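Local coordinates for neurotoxin (Clostridium botulinum, PDB 2QN0), which acts as the zinc-dependent light-chain protease of botulinum neurotoxin type C1 and probably cleaves SNARE proteins with dual substrate specificity, at residues A[123-128]-A[306-311]; A[114-119]-A[184-189]; A[20-25]-A[134-139]; A[302-307]-A[338-343]. All coordinates share one frame; numbering follows the deposited sequence.

Contact 1 of 4, residues A[123-128]-A[306-311]; sequences PINTFD and SITTAN
Phe127 and Ile307 are brought together by their torsions: CG of Phe127 lies beside its own backbone N (chi1 -93°), while Ile307 folds CD1 back at chi2 (-60°). The two side chains cross at about a right angle. Methyl CG2 of Ile307 sits over the centre of the phenyl face, a CH-pi contact of 4.0 Å from the ring centroid, and CD1 of Ile307 reaches CE1 of Phe127 at 3.7 Å. The backbones around these residues form a short parallel ladder, Thr126 with Thr309, Phe127 with Ala310 and Asp128 with Asn311. Its entrance is held by a forked acceptor: O of Asn125 receives Thr308 N at 2.9 Å and also Thr309 N, the latter nearly along the C=O axis. Phe127 then gives its N-H to O of Thr309 at 3.0 Å, and its own O takes Asn311 N at 2.7 Å. At the far end the Asp128 and Asn311 side chains lie side by side, their planes 60° apart; ND2 of Asn311 meets OD1 of Asp128 from above the carboxylate at 2.9 Å, and the same oxygen accepts from Asp130 N. A type I turn from Pro123 to Thr126 leads into the first strand. This two-stranded parallel sheet rests, through Phe127, against Tyr322 and Leu326 of helix 319-330 and Leu304 of helix 283-304, and Ile307 touches Ile319.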
loop_
_atom_site.group_PDB
_atom_site.type_symbol
_atom_site.label_atom_id
_atom_site.label_comp_id
_atom_site.label_asym_id
_atom_site.label_seq_id
_atom_site.Cartn_x
_atom_site.Cartn_y
_atom_site.Cartn_z
ATOM N N PRO A 123 -1.273 -26.811 -8.965
ATOM C CA PRO A 123 -0.680 -28.114 -8.653
ATOM C C PRO A 123 0.640 -27.921 -7.915
ATOM O O PRO A 123 1.388 -26.984 -8.203
ATOM C CB PRO A 123 -0.489 -28.743 -10.030
ATOM C CG PRO A 123 -1.651 -28.195 -10.798
ATOM C CD PRO A 123 -1.656 -26.734 -10.386
ATOM N N ILE A 124 0.925 -28.806 -6.967
ATOM C CA ILE A 124 2.150 -28.712 -6.181
ATOM C C ILE A 124 3.442 -28.680 -7.003
ATOM O O ILE A 124 4.439 -28.097 -6.572
ATOM C CB ILE A 124 2.229 -29.872 -5.159
ATOM C CG1 ILE A 124 1.082 -29.744 -4.151
ATOM C CG2 ILE A 124 3.566 -29.853 -4.435
ATOM C CD1 ILE A 124 1.034 -30.859 -3.123
ATOM N N ASN A 125 3.433 -29.291 -8.183
ATOM C CA ASN A 125 4.640 -29.314 -9.012
ATOM C C ASN A 125 4.696 -28.183 -10.036
ATOM O O ASN A 125 5.558 -28.183 -10.915
ATOM C CB ASN A 125 4.744 -30.651 -9.756
ATOM C CG ASN A 125 3.692 -30.803 -10.845
ATOM O OD1 ASN A 125 2.830 -29.939 -11.024
ATOM N ND2 ASN A 125 3.759 -31.908 -11.579
ATOM N N THR A 126 3.804 -27.207 -9.903
ATOM C CA THR A 126 3.727 -26.121 -10.873
ATOM C C THR A 126 3.958 -24.690 -10.393
ATOM O O THR A 126 3.587 -24.324 -9.277
ATOM C CB THR A 126 2.347 -26.153 -11.563
ATOM O OG1 THR A 126 2.171 -27.417 -12.213
ATOM C CG2 THR A 126 2.218 -25.028 -12.589
ATOM N N PHE A 127 4.584 -23.898 -11.263
ATOM C CA PHE A 127 4.819 -22.469 -11.040
ATOM C C PHE A 127 3.864 -21.836 -12.055
ATOM O O PHE A 127 4.012 -22.067 -13.252
ATOM C CB PHE A 127 6.246 -22.044 -11.425
ATOM C CG PHE A 127 7.247 -22.076 -10.293
ATOM C CD1 PHE A 127 6.844 -22.186 -8.967
ATOM C CD2 PHE A 127 8.609 -21.956 -10.567
ATOM C CE1 PHE A 127 7.786 -22.176 -7.931
ATOM C CE2 PHE A 127 9.556 -21.944 -9.540
ATOM C CZ PHE A 127 9.144 -22.055 -8.218
ATOM N N ASP A 128 2.883 -21.063 -11.596
ATOM C CA ASP A 128 1.941 -20.421 -12.511
ATOM C C ASP A 128 2.088 -18.908 -12.417
ATOM O O ASP A 128 1.592 -18.280 -11.483
ATOM C CB ASP A 128 0.505 -20.832 -12.180
ATOM C CG ASP A 128 -0.512 -20.240 -13.139
ATOM O OD1 ASP A 128 -0.111 -19.584 -14.125
ATOM O OD2 ASP A 128 -1.723 -20.437 -12.907
ATOM N N SER A 306 9.167 -29.670 -5.224
ATOM C CA SER A 306 8.414 -30.460 -6.196
ATOM C C SER A 306 8.196 -29.845 -7.575
ATOM O O SER A 306 7.561 -30.465 -8.428
ATOM C CB SER A 306 7.039 -30.797 -5.611
ATOM O OG SER A 306 7.149 -31.223 -4.263
ATOM N N ILE A 307 8.708 -28.641 -7.809
ATOM C CA ILE A 307 8.487 -27.993 -9.101
ATOM C C ILE A 307 9.117 -28.706 -10.292
ATOM O O ILE A 307 10.329 -28.914 -10.336
ATOM C CB ILE A 307 8.993 -26.534 -9.102
ATOM C CG1 ILE A 307 8.457 -25.786 -7.876
ATOM C CG2 ILE A 307 8.524 -25.838 -10.369
ATOM C CD1 ILE A 307 6.938 -25.725 -7.801
ATOM N N THR A 308 8.281 -29.054 -11.268
ATOM C CA THR A 308 8.741 -29.730 -12.478
ATOM C C THR A 308 8.218 -29.044 -13.735
ATOM O O THR A 308 8.716 -29.284 -14.836
ATOM C CB THR A 308 8.263 -31.188 -12.521
ATOM O OG1 THR A 308 6.833 -31.214 -12.582
ATOM C CG2 THR A 308 8.730 -31.937 -11.288
ATOM N N THR A 309 7.210 -28.193 -13.575
ATOM C CA THR A 309 6.631 -27.506 -14.718
ATOM C C THR A 309 6.200 -26.084 -14.379
ATOM O O THR A 309 5.970 -25.749 -13.216
ATOM C CB THR A 309 5.421 -28.295 -15.268
ATOM O OG1 THR A 309 4.906 -27.640 -16.433
ATOM C CG2 THR A 309 4.329 -28.397 -14.218
ATOM N N ALA A 310 6.095 -25.248 -15.405
ATOM C CA ALA A 310 5.704 -23.858 -15.214
ATOM C C ALA A 310 4.756 -23.380 -16.303
ATOM O O ALA A 310 4.767 -23.894 -17.425
ATOM C CB ALA A 310 6.945 -22.974 -15.183
ATOM N N ASN A 311 3.933 -22.397 -15.958
ATOM C CA ASN A 311 2.979 -21.817 -16.894
ATOM C C ASN A 311 3.154 -20.300 -16.900
ATOM O O ASN A 311 3.143 -19.666 -15.845
ATOM C CB ASN A 311 1.548 -22.163 -16.476
ATOM C CG ASN A 311 0.508 -21.502 -17.359
ATOM O OD1 ASN A 311 0.448 -21.757 -18.562
ATOM N ND2 ASN A 311 -0.315 -20.641 -16.767
HETATM O O HOH W 1 5.892 -33.700 -10.986
#

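Contact 2 of 4, residues A[114-119]-A[184-189]; sequences IPFPGN and EGFGAL
Phe116 and Phe186 are joined through the backbone, N of Phe116 pointing at O of Phe186 over 2.8 Å and almost straight (172°), although neither 114-119 nor 184-189 is part of a regular helix or strand. The donor stands tilted out of the Phe186 carbonyl plane. Beside this bond the two phenyl rings meet obliquely, planes 57° apart and centroids separated by 5.7 Å. CG of Phe116 is anti to its backbone N (chi1 179°), and from there CD2 of its ring comes up to the edge of the Phe186 ring, 3.6 Å from CD1. One face of the Phe186 ring is covered by backbone: Asn119 CA lies over the centre, 3.9 Å from the centroid, in a CH-pi contact, with Gly118 C displaced toward the rim. Pro117 is the centre of an inverse gamma turn, with a weak bond from Gly118 N to Phe116 O; in this zinc protease it occurs between helix 101-112 and strand 126-128, while the partner loop precedes strand 190-193. Water completes the polar pairing, donating both to O of Gly118 at 3.0 Å and to O of Gly187 at 2.8 Å. Farther along, CG of Pro115 packs on the peptide after Ala188, 3.7 Å from its C. ND2 of Asn119 donates to OD2 of Asp132, whereas the two phenyl rings both touch Ile300 of helix 283-304.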
loop_
_atom_site.group_PDB
_atom_site.type_symbol
_atom_site.label_atom_id
_atom_site.label_comp_id
_atom_site.label_asym_id
_atom_site.label_seq_id
_atom_site.Cartn_x
_atom_site.Cartn_y
_atom_site.Cartn_z
ATOM N N ILE A 114 8.819 -11.315 -5.003
ATOM C CA ILE A 114 7.587 -11.523 -5.748
ATOM C C ILE A 114 6.626 -12.520 -5.109
ATOM O O ILE A 114 7.010 -13.321 -4.258
ATOM C CB ILE A 114 7.893 -12.046 -7.168
ATOM C CG1 ILE A 114 8.511 -13.445 -7.077
ATOM C CG2 ILE A 114 8.870 -11.108 -7.876
ATOM C CD1 ILE A 114 8.507 -14.209 -8.394
ATOM N N PRO A 115 5.347 -12.463 -5.506
ATOM C CA PRO A 115 4.356 -13.394 -4.965
ATOM C C PRO A 115 4.760 -14.774 -5.463
ATOM O O PRO A 115 5.329 -14.893 -6.551
ATOM C CB PRO A 115 3.060 -12.946 -5.633
ATOM C CG PRO A 115 3.265 -11.480 -5.829
ATOM C CD PRO A 115 4.696 -11.412 -6.310
ATOM N N PHE A 116 4.503 -15.814 -4.679
ATOM C CA PHE A 116 4.817 -17.153 -5.154
ATOM C C PHE A 116 3.917 -17.315 -6.377
ATOM O O PHE A 116 2.747 -16.933 -6.345
ATOM C CB PHE A 116 4.439 -18.208 -4.116
ATOM C CG PHE A 116 4.716 -19.617 -4.564
ATOM C CD1 PHE A 116 5.883 -20.265 -4.178
ATOM C CD2 PHE A 116 3.818 -20.285 -5.388
ATOM C CE1 PHE A 116 6.153 -21.565 -4.610
ATOM C CE2 PHE A 116 4.078 -21.584 -5.827
ATOM C CZ PHE A 116 5.247 -22.222 -5.436
ATOM N N PRO A 117 4.447 -17.875 -7.476
ATOM C CA PRO A 117 3.608 -18.042 -8.666
ATOM C C PRO A 117 2.588 -19.169 -8.527
ATOM O O PRO A 117 2.816 -20.290 -8.982
ATOM C CB PRO A 117 4.630 -18.302 -9.773
ATOM C CG PRO A 117 5.723 -19.019 -9.055
ATOM C CD PRO A 117 5.846 -18.241 -7.757
ATOM N N GLY A 118 1.464 -18.857 -7.890
ATOM C CA GLY A 118 0.420 -19.844 -7.707
ATOM C C GLY A 118 -0.524 -19.516 -6.569
ATOM O O GLY A 118 -0.365 -18.507 -5.878
ATOM N N ASN A 119 -1.536 -20.361 -6.396
ATOM C CA ASN A 119 -2.496 -20.196 -5.315
ATOM C C ASN A 119 -2.892 -21.576 -4.800
ATOM O O ASN A 119 -2.286 -22.580 -5.181
ATOM C CB ASN A 119 -3.736 -19.412 -5.773
ATOM C CG ASN A 119 -4.506 -20.109 -6.877
ATOM O OD1 ASN A 119 -4.393 -21.319 -7.068
ATOM N ND2 ASN A 119 -5.318 -19.342 -7.600
ATOM N N GLU A 184 -2.399 -16.877 2.462
ATOM C CA GLU A 184 -1.931 -18.259 2.505
ATOM C C GLU A 184 -0.471 -18.515 2.132
ATOM O O GLU A 184 -0.162 -19.518 1.486
ATOM C CB GLU A 184 -2.845 -19.102 1.611
ATOM C CG GLU A 184 -4.299 -19.129 2.070
ATOM C CD GLU A 184 -5.247 -19.642 1.000
ATOM O OE1 GLU A 184 -4.808 -20.428 0.136
ATOM O OE2 GLU A 184 -6.439 -19.270 1.030
ATOM N N GLY A 185 0.420 -17.618 2.544
ATOM C CA GLY A 185 1.835 -17.783 2.258
ATOM C C GLY A 185 2.310 -17.414 0.860
ATOM O O GLY A 185 3.414 -16.896 0.697
ATOM N N PHE A 186 1.489 -17.679 -0.151
ATOM C CA PHE A 186 1.873 -17.371 -1.533
ATOM C C PHE A 186 2.114 -15.882 -1.736
ATOM O O PHE A 186 3.141 -15.462 -2.274
ATOM C CB PHE A 186 0.767 -17.771 -2.510
ATOM C CG PHE A 186 0.361 -19.212 -2.426
ATOM C CD1 PHE A 186 1.181 -20.212 -2.931
ATOM C CD2 PHE A 186 -0.856 -19.565 -1.851
ATOM C CE1 PHE A 186 0.793 -21.551 -2.867
ATOM C CE2 PHE A 186 -1.252 -20.898 -1.783
ATOM C CZ PHE A 186 -0.424 -21.892 -2.293
ATOM N N GLY A 187 1.140 -15.091 -1.307
ATOM C CA GLY A 187 1.213 -13.661 -1.513
ATOM C C GLY A 187 0.533 -13.437 -2.852
ATOM O O GLY A 187 0.214 -14.404 -3.549
ATOM N N ALA A 188 0.307 -12.180 -3.221
ATOM C CA ALA A 188 -0.347 -11.870 -4.487
ATOM C C ALA A 188 -0.150 -10.399 -4.812
ATOM O O ALA A 188 0.242 -9.617 -3.952
ATOM C CB ALA A 188 -1.837 -12.181 -4.399
ATOM N N LEU A 189 -0.428 -10.031 -6.056
ATOM C CA LEU A 189 -0.299 -8.643 -6.485
ATOM C C LEU A 189 -1.253 -7.769 -5.672
ATOM O O LEU A 189 -2.400 -8.150 -5.433
ATOM C CB LEU A 189 -0.637 -8.531 -7.980
ATOM C CG LEU A 189 -0.680 -7.141 -8.618
ATOM C CD1 LEU A 189 -0.415 -7.267 -10.111
ATOM C CD2 LEU A 189 -2.034 -6.481 -8.354
HETATM O O HOH W 2 -0.584 -15.554 -5.953
#

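Contact 3 of 4, residues A[20-25]-A[134-139]; sequences LYLDTH and NSVDVK
His25 NE2 donates to OD2 of Asp137 over only 2.6 Å, the shortest polar bond between 20-25 and 134-139. The carboxylate oxygen lies close to the imidazole plane, yet the nitrogen approaches it from above the carboxylate, the two planes standing 83° apart. The other oxygen, OD1 of Asp137, forms a salt bridge with Lys148. Asp23 works from the neighbouring place on the same face: its OD1 accepts the backbone N of His25 at 3.0 Å, an Asx turn, and lies above the imidazole toward its rim. Its OD2 is bridged by Lys139 NZ at 3.2 Å, reached because the lysine chain bends at chi2 (-75°) and again at chi4. The two carboxylates may favour a protonated ring, although Lys139 and Lys148 offset part of their charge. Asp23 and Asp137 also form an antiparallel hydrogen-bonded pair, with Asp23 N to Asp137 O at 2.9 Å and a longer, bent return bond from Asp137 N; Lys139 N gives to Tyr21 O at 2.9 Å. Leu22 and Val138 share the other face, CD2 of Leu22 lying 3.8 Å from CG2 of Val138; CG2 of Val136 is slightly farther from the same leucine methyl. In the large mixed sheet these strands are neighbours: strand 19-23 is flanked on its other side by strand 34-38, and strand 136-141 by strand 146-152, whose Ile152 packs against Leu22, Val136 and Val138.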
loop_
_atom_site.group_PDB
_atom_site.type_symbol
_atom_site.label_atom_id
_atom_site.label_comp_id
_atom_site.label_asym_id
_atom_site.label_seq_id
_atom_site.Cartn_x
_atom_site.Cartn_y
_atom_site.Cartn_z
ATOM N N LEU A 20 4.417 2.076 -20.016
ATOM C CA LEU A 20 3.621 1.193 -20.858
ATOM C C LEU A 20 2.139 1.451 -20.654
ATOM O O LEU A 20 1.740 2.183 -19.748
ATOM C CB LEU A 20 3.876 -0.270 -20.474
ATOM C CG LEU A 20 5.292 -0.820 -20.306
ATOM C CD1 LEU A 20 5.241 -2.183 -19.632
ATOM C CD2 LEU A 20 5.951 -0.925 -21.659
ATOM N N TYR A 21 1.330 0.831 -21.508
ATOM C CA TYR A 21 -0.120 0.906 -21.404
ATOM C C TYR A 21 -0.520 -0.471 -20.902
ATOM O O TYR A 21 -0.151 -1.482 -21.500
ATOM C CB TYR A 21 -0.757 1.182 -22.766
ATOM C CG TYR A 21 -0.786 2.652 -23.113
ATOM C CD1 TYR A 21 -1.728 3.504 -22.535
ATOM C CD2 TYR A 21 0.146 3.199 -23.993
ATOM C CE1 TYR A 21 -1.742 4.868 -22.822
ATOM C CE2 TYR A 21 0.142 4.561 -24.288
ATOM C CZ TYR A 21 -0.802 5.386 -23.699
ATOM O OH TYR A 21 -0.797 6.734 -23.975
ATOM N N LEU A 22 -1.261 -0.508 -19.800
ATOM C CA LEU A 22 -1.673 -1.769 -19.202
ATOM C C LEU A 22 -3.180 -1.944 -19.111
ATOM O O LEU A 22 -3.933 -0.974 -19.057
ATOM C CB LEU A 22 -1.095 -1.889 -17.784
ATOM C CG LEU A 22 0.420 -1.785 -17.588
ATOM C CD1 LEU A 22 0.738 -1.745 -16.094
ATOM C CD2 LEU A 22 1.109 -2.963 -18.256
ATOM N N ASP A 23 -3.608 -3.199 -19.098
ATOM C CA ASP A 23 -5.017 -3.535 -18.944
ATOM C C ASP A 23 -5.008 -4.518 -17.780
ATOM O O ASP A 23 -4.596 -5.665 -17.940
ATOM C CB ASP A 23 -5.574 -4.231 -20.184
ATOM C CG ASP A 23 -7.073 -4.451 -20.098
ATOM O OD1 ASP A 23 -7.584 -4.621 -18.969
ATOM O OD2 ASP A 23 -7.739 -4.464 -21.153
ATOM N N THR A 24 -5.444 -4.065 -16.612
ATOM C CA THR A 24 -5.454 -4.912 -15.421
ATOM C C THR A 24 -6.683 -5.805 -15.330
ATOM O O THR A 24 -6.709 -6.749 -14.541
ATOM C CB THR A 24 -5.417 -4.060 -14.145
ATOM O OG1 THR A 24 -6.621 -3.290 -14.060
ATOM C CG2 THR A 24 -4.227 -3.117 -14.166
ATOM N N HIS A 25 -7.699 -5.498 -16.132
ATOM C CA HIS A 25 -8.946 -6.256 -16.125
ATOM C C HIS A 25 -9.612 -6.149 -14.759
ATOM O O HIS A 25 -10.351 -7.044 -14.350
ATOM C CB HIS A 25 -8.682 -7.728 -16.454
ATOM C CG HIS A 25 -8.131 -7.947 -17.827
ATOM N ND1 HIS A 25 -8.830 -7.623 -18.969
ATOM C CD2 HIS A 25 -6.938 -8.434 -18.242
ATOM C CE1 HIS A 25 -8.092 -7.899 -20.028
ATOM N NE2 HIS A 25 -6.939 -8.393 -19.615
ATOM N N ASN A 134 -2.113 -11.872 -10.969
ATOM C CA ASN A 134 -0.699 -11.551 -10.788
ATOM C C ASN A 134 -0.021 -11.010 -12.043
ATOM O O ASN A 134 1.011 -10.340 -11.953
ATOM C CB ASN A 134 0.066 -12.776 -10.282
ATOM C CG ASN A 134 -0.165 -13.044 -8.804
ATOM O OD1 ASN A 134 -0.845 -12.279 -8.117
ATOM N ND2 ASN A 134 0.412 -14.133 -8.305
ATOM N N SER A 135 -0.578 -11.309 -13.212
ATOM C CA SER A 135 0.006 -10.803 -14.451
ATOM C C SER A 135 -0.981 -9.840 -15.102
ATOM O O SER A 135 -2.190 -10.054 -15.049
ATOM C CB SER A 135 0.345 -11.959 -15.406
ATOM O OG SER A 135 -0.812 -12.636 -15.858
ATOM N N VAL A 136 -0.466 -8.765 -15.690
ATOM C CA VAL A 136 -1.322 -7.779 -16.335
ATOM C C VAL A 136 -0.918 -7.615 -17.796
ATOM O O VAL A 136 0.266 -7.665 -18.130
ATOM C CB VAL A 136 -1.246 -6.405 -15.616
ATOM C CG1 VAL A 136 -1.661 -6.563 -14.152
ATOM C CG2 VAL A 136 0.152 -5.837 -15.708
ATOM N N ASP A 137 -1.908 -7.423 -18.663
ATOM C CA ASP A 137 -1.642 -7.273 -20.090
ATOM C C ASP A 137 -0.999 -5.951 -20.475
ATOM O O ASP A 137 -1.357 -4.890 -19.956
ATOM C CB ASP A 137 -2.931 -7.409 -20.913
ATOM C CG ASP A 137 -3.582 -8.765 -20.779
ATOM O OD1 ASP A 137 -2.883 -9.744 -20.439
ATOM O OD2 ASP A 137 -4.800 -8.848 -21.035
ATOM N N VAL A 138 -0.041 -6.033 -21.390
ATOM C CA VAL A 138 0.623 -4.851 -21.922
ATOM C C VAL A 138 -0.019 -4.701 -23.301
ATOM O O VAL A 138 -0.043 -5.653 -24.082
ATOM C CB VAL A 138 2.141 -5.070 -22.079
ATOM C CG1 VAL A 138 2.788 -3.841 -22.709
ATOM C CG2 VAL A 138 2.765 -5.348 -20.722
ATOM N N LYS A 139 -0.565 -3.522 -23.585
ATOM C CA LYS A 139 -1.216 -3.276 -24.867
ATOM C C LYS A 139 -0.550 -2.134 -25.621
ATOM O O LYS A 139 0.055 -1.243 -25.023
ATOM C CB LYS A 139 -2.690 -2.911 -24.662
ATOM C CG LYS A 139 -3.519 -3.916 -23.875
ATOM C CD LYS A 139 -3.864 -5.135 -24.696
ATOM C CE LYS A 139 -4.841 -6.040 -23.956
ATOM N NZ LYS A 139 -6.163 -5.389 -23.732
HETATM O O HOH W 3 2.426 -0.154 -24.244
HETATM O O HOH W 4 -4.875 -8.968 -14.776
#

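Contact 4 of 4, residues A[302-307]-A[338-343]; sequences KRLNSI and GEVTVN
Asn305 and Val340 make the polar part of this contact, the amide of the first pairing with the backbone of the second. OD1 of Asn305 accepts Val340 N at 2.7 Å, in the amide plane and on a lone pair, while ND2 donates to O of Val340 at 3.1 Å, again on a lone pair and close to the amide plane. The same OD1 takes a water that also donates to O of Gly338. Chi1 (-68°) sets CG of Asn305 beside the backbone N, on a CB that already points toward 338-343. Within 302-307, O of Lys302 accepts from Asn305 N and from OG of Ser306, on opposite faces of its plane, the hydroxyl at 2.9 Å. The apolar contact is slight: CG2 of Val340 lies 4.3 Å from CB of Leu304. In van der Waals packing, CG of Glu339 comes within 3.6 Å of ND2 of Asn305, the two side chains crossing at about a right angle. Leu304 and Val340 both continue onto Phe332. In the small hairpin, Thr341 pairs with Val333, whereas the N and O of Val340 are turned to the asparagine. The chemistry is thus that of a side-chain amide imitating a peptide group: matched donor and acceptor satisfy both backbone polar atoms of one strand residue and hold the amide's rotation, so the helix end and the hairpin are joined without a charged pair.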
loop_
_atom_site.group_PDB
_atom_site.type_symbol
_atom_site.label_atom_id
_atom_site.label_comp_id
_atom_site.label_asym_id
_atom_site.label_seq_id
_atom_site.Cartn_x
_atom_site.Cartn_y
_atom_site.Cartn_z
ATOM N N LYS A 302 7.500 -27.200 0.587
ATOM C CA LYS A 302 7.216 -28.493 -0.024
ATOM C C LYS A 302 7.059 -28.321 -1.533
ATOM O O LYS A 302 7.572 -29.121 -2.316
ATOM C CB LYS A 302 5.935 -29.090 0.565
ATOM C CG LYS A 302 5.479 -30.368 -0.116
ATOM C CD LYS A 302 4.178 -30.879 0.483
ATOM C CE LYS A 302 3.712 -32.144 -0.219
ATOM N NZ LYS A 302 4.729 -33.230 -0.126
ATOM N N ARG A 303 6.347 -27.273 -1.938
ATOM C CA ARG A 303 6.149 -27.009 -3.358
ATOM C C ARG A 303 7.498 -26.780 -4.027
ATOM O O ARG A 303 7.761 -27.319 -5.101
ATOM C CB ARG A 303 5.255 -25.777 -3.562
ATOM C CG ARG A 303 3.762 -26.027 -3.362
ATOM C CD ARG A 303 2.976 -24.720 -3.447
ATOM N NE ARG A 303 1.535 -24.904 -3.291
ATOM C CZ ARG A 303 0.690 -25.149 -4.290
ATOM N NH1 ARG A 303 1.133 -25.246 -5.537
ATOM N NH2 ARG A 303 -0.606 -25.285 -4.041
ATOM N N LEU A 304 8.358 -25.991 -3.387
ATOM C CA LEU A 304 9.669 -25.694 -3.952
ATOM C C LEU A 304 10.522 -26.942 -4.164
ATOM O O LEU A 304 11.459 -26.932 -4.964
ATOM C CB LEU A 304 10.416 -24.689 -3.071
ATOM C CG LEU A 304 9.816 -23.275 -3.053
ATOM C CD1 LEU A 304 10.601 -22.395 -2.094
ATOM C CD2 LEU A 304 9.835 -22.684 -4.471
ATOM N N ASN A 305 10.199 -28.017 -3.453
ATOM C CA ASN A 305 10.941 -29.265 -3.606
ATOM C C ASN A 305 10.268 -30.150 -4.650
ATOM O O ASN A 305 10.746 -31.247 -4.935
ATOM C CB ASN A 305 10.995 -30.044 -2.286
ATOM C CG ASN A 305 11.839 -29.366 -1.232
ATOM O OD1 ASN A 305 12.942 -28.894 -1.506
ATOM N ND2 ASN A 305 11.329 -29.330 -0.006
ATOM N N SER A 306 9.167 -29.670 -5.224
ATOM C CA SER A 306 8.414 -30.460 -6.196
ATOM C C SER A 306 8.196 -29.845 -7.575
ATOM O O SER A 306 7.561 -30.465 -8.428
ATOM C CB SER A 306 7.039 -30.797 -5.611
ATOM O OG SER A 306 7.149 -31.223 -4.263
ATOM N N ILE A 307 8.708 -28.641 -7.809
ATOM C CA ILE A 307 8.487 -27.993 -9.101
ATOM C C ILE A 307 9.117 -28.706 -10.292
ATOM O O ILE A 307 10.329 -28.914 -10.336
ATOM C CB ILE A 307 8.993 -26.534 -9.102
ATOM C CG1 ILE A 307 8.457 -25.786 -7.876
ATOM C CG2 ILE A 307 8.524 -25.838 -10.369
ATOM C CD1 ILE A 307 6.938 -25.725 -7.801
ATOM N N GLY A 338 19.921 -30.593 -0.709
ATOM C CA GLY A 338 19.251 -29.750 -1.680
ATOM C C GLY A 338 17.790 -29.518 -1.341
ATOM O O GLY A 338 17.111 -28.722 -1.991
ATOM N N GLU A 339 17.296 -30.216 -0.323
ATOM C CA GLU A 339 15.906 -30.063 0.085
ATOM C C GLU A 339 15.700 -28.721 0.781
ATOM O O GLU A 339 16.531 -28.289 1.579
ATOM C CB GLU A 339 15.492 -31.191 1.030
ATOM C CG GLU A 339 14.042 -31.095 1.484
ATOM C CD GLU A 339 13.645 -32.210 2.428
ATOM O OE1 GLU A 339 14.315 -32.371 3.469
ATOM O OE2 GLU A 339 12.661 -32.919 2.133
ATOM N N VAL A 340 14.586 -28.070 0.469
ATOM C CA VAL A 340 14.260 -26.779 1.061
ATOM C C VAL A 340 13.468 -26.984 2.348
ATOM O O VAL A 340 12.425 -27.636 2.342
ATOM C CB VAL A 340 13.410 -25.926 0.096
ATOM C CG1 VAL A 340 13.102 -24.573 0.730
ATOM C CG2 VAL A 340 14.153 -25.735 -1.224
ATOM N N THR A 341 13.964 -26.420 3.444
ATOM C CA THR A 341 13.283 -26.545 4.728
ATOM C C THR A 341 13.054 -25.186 5.378
ATOM O O THR A 341 13.745 -24.210 5.077
ATOM C CB THR A 341 14.090 -27.416 5.709
ATOM O OG1 THR A 341 15.370 -26.817 5.940
ATOM C CG2 THR A 341 14.288 -28.816 5.137
ATOM N N VAL A 342 12.078 -25.134 6.278
ATOM C CA VAL A 342 11.756 -23.905 6.988
ATOM C C VAL A 342 12.460 -23.880 8.340
ATOM O O VAL A 342 12.340 -24.816 9.131
ATOM C CB VAL A 342 10.235 -23.778 7.235
ATOM C CG1 VAL A 342 9.931 -22.444 7.900
ATOM C CG2 VAL A 342 9.476 -23.907 5.924
ATOM N N ASN A 343 13.207 -22.814 8.593
ATOM C CA ASN A 343 13.907 -22.648 9.861
ATOM C C ASN A 343 13.009 -21.756 10.715
ATOM O O ASN A 343 12.763 -20.603 10.361
ATOM C CB ASN A 343 15.264 -21.980 9.625
ATOM C CG ASN A 343 16.013 -21.699 10.915
ATOM O OD1 ASN A 343 15.579 -20.891 11.737
ATOM N ND2 ASN A 343 17.147 -22.367 11.098
HETATM O O HOH W 5 14.781 -28.996 -3.447
#

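From the N terminus, strand 19-23 pairs with 134-139, where contact 3 closes a loop within the large sheet. Inside that loop begin 114-119 and 123-128, whose partners lie beyond its end, so contacts 1 and 2 both cross contact 3. They also cross each other, since 123-128 lies within the loop that contact 2 closes at 184-189 and 306-311 lies past it. Contact 2 ends next to contact 3, with Asn134 linked to Leu189 N. Contact 4 opens at 302-307, just before contact 1 closes, shares Ser306 and Ile307 with it, and closes at 338-343. Helix 283-304 gathers these ends: its Arg303 and Leu304 pack against contacts 1 and 2, tying the sheet-side loops to the helices and hairpin.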